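Local coordinates for alpha-fucosidase (Bifidobacterium bifidum, PDB 2EAB), which probably hydrolyses alpha-1,2-linked L-fucose from glycans, this chain being the catalytic part of a longer, probably membrane-attached glycoside hydrolase of family 95, at residues D885-G889 with T890-I894. Numbering follows the deposited sequence.
Sequences DTTAG and TTYTI
Tyr892 reaches back along its own chain to Thr887 and Thr886, bracing the approach to a type II beta turn that runs from Thr887 to Thr890 and leads into the last strand of the C-terminal beta-sheet domain. The backbone N of Thr887 donates to Tyr892 OH (2.9 Å, N-H...O angle 146°), and this nitrogen approaches the ring at its edge, near its plane. Tyrosine suits the place, pairing a flat apolar ring with a hydroxyl that reaches this N-H. The tight side is here. CB of Thr886 lies 3.6 Å from CE2 of Tyr892, and Thr886 CG2 packs against the same ring atom; the ring also meets that of Phe884. Threonine suits position 886 because its methyl serves this apolar patch while OG1 bonds to Lys845 O and Ser841 OG. Thr890 divides its branches likewise: CG2, anti to the backbone N, sits 3.5 Å above one ring face toward the rim, while OG1, beside that N (chi1 -56°), faces Thr887. An alanine in place of Tyr892 would probably leave the Thr887 N-H without this acceptor and open a gap beside the Thr886 and Thr890 methyls.

The turn itself is looser and wetter. Its defining bond runs from Thr890 N to Thr887 O (3.1 Å), and Gly889 takes a positive phi of 101°, where a CB would press on the preceding carbonyl oxygen. One water joins Ala888 O to Thr890 OG1, and another Gly889 O to Thr891 OG1, which also bonds to Thr840 OG1. A third lies 2.6 Å from Tyr892 OH and bonds more distantly to Thr887 OG1, itself 2.7 Å from Thr890 OG1.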
loop_
_atom_site.group_PDB
_atom_site.type_symbol
_atom_site.label_atom_id
_atom_site.label_comp_id
_atom_site.label_asym_id
_atom_site.label_seq_id
_atom_site.Cartn_x
_atom_site.Cartn_y
_atom_site.Cartn_z
ATOM N N ASP A 885 23.548 18.762 16.523
ATOM C CA ASP A 885 22.424 19.664 16.327
ATOM C C ASP A 885 22.235 19.941 14.852
ATOM O O ASP A 885 23.193 19.950 14.086
ATOM C CB ASP A 885 22.672 20.998 17.034
ATOM C CG ASP A 885 22.708 20.872 18.544
ATOM O OD1 ASP A 885 22.183 19.883 19.099
ATOM O OD2 ASP A 885 23.272 21.783 19.184
ATOM N N THR A 886 20.989 20.178 14.459
ATOM C CA THR A 886 20.712 20.636 13.107
ATOM C C THR A 886 19.768 21.827 13.118
ATOM O O THR A 886 19.130 22.136 14.130
ATOM C CB THR A 886 20.087 19.539 12.208
ATOM O OG1 THR A 886 18.725 19.322 12.587
ATOM C CG2 THR A 886 20.871 18.235 12.260
ATOM N N THR A 887 19.695 22.485 11.968
ATOM C CA THR A 887 18.762 23.574 11.745
ATOM C C THR A 887 17.963 23.269 10.492
ATOM O O THR A 887 18.528 22.856 9.475
ATOM C CB THR A 887 19.493 24.907 11.569
ATOM O OG1 THR A 887 20.393 24.824 10.460
ATOM C CG2 THR A 887 20.272 25.227 12.814
ATOM N N ALA A 888 16.651 23.465 10.577
ATOM C CA ALA A 888 15.753 23.213 9.452
ATOM C C ALA A 888 16.208 23.977 8.215
ATOM O O ALA A 888 16.472 25.188 8.287
ATOM C CB ALA A 888 14.330 23.596 9.821
ATOM N N GLY A 889 16.315 23.267 7.094
ATOM C CA GLY A 889 16.732 23.856 5.823
ATOM C C GLY A 889 18.186 23.606 5.466
ATOM O O GLY A 889 18.599 23.854 4.332
ATOM N N THR A 890 18.959 23.103 6.426
ATOM C CA THR A 890 20.395 22.900 6.233
ATOM C C THR A 890 20.726 21.454 5.858
ATOM O O THR A 890 20.146 20.512 6.405
ATOM C CB THR A 890 21.192 23.344 7.484
ATOM O OG1 THR A 890 20.872 24.709 7.790
ATOM C CG2 THR A 890 22.696 23.237 7.257
ATOM N N THR A 891 21.640 21.298 4.904
ATOM C CA THR A 891 22.171 19.997 4.521
ATOM C C THR A 891 23.575 19.807 5.093
ATOM O O THR A 891 24.453 20.669 4.953
ATOM C CB THR A 891 22.168 19.805 2.984
ATOM O OG1 THR A 891 20.819 19.828 2.508
ATOM C CG2 THR A 891 22.798 18.476 2.591
ATOM N N TYR A 892 23.763 18.662 5.740
ATOM C CA TYR A 892 25.024 18.295 6.374
ATOM C C TYR A 892 25.684 17.204 5.560
ATOM O O TYR A 892 25.023 16.256 5.124
ATOM C CB TYR A 892 24.771 17.845 7.818
ATOM C CG TYR A 892 24.085 18.932 8.596
ATOM C CD1 TYR A 892 24.826 19.870 9.312
ATOM C CD2 TYR A 892 22.699 19.072 8.559
ATOM C CE1 TYR A 892 24.203 20.898 9.997
ATOM C CE2 TYR A 892 22.067 20.098 9.236
ATOM C CZ TYR A 892 22.824 21.006 9.956
ATOM O OH TYR A 892 22.195 22.026 10.621
ATOM N N THR A 893 26.982 17.358 5.335
ATOM C CA THR A 893 27.730 16.406 4.538
ATOM C C THR A 893 28.663 15.606 5.440
ATOM O O THR A 893 29.444 16.178 6.211
ATOM C CB THR A 893 28.507 17.116 3.405
ATOM O OG1 THR A 893 27.600 17.912 2.632
ATOM C CG2 THR A 893 29.180 16.109 2.489
ATOM N N ILE A 894 28.562 14.284 5.343
ATOM C CA ILE A 894 29.316 13.371 6.194
ATOM C C ILE A 894 30.271 12.562 5.334
ATOM O O ILE A 894 29.851 11.892 4.388
ATOM C CB ILE A 894 28.376 12.439 6.995
ATOM C CG1 ILE A 894 27.323 13.262 7.750
ATOM C CG2 ILE A 894 29.176 11.571 7.956
ATOM C CD1 ILE A 894 26.236 12.434 8.415
HETATM O O HOH W 1 23.495 24.227 11.263
HETATM O O HOH W 2 18.700 26.533 7.644
HETATM O O HOH W 3 19.586 22.267 2.250
#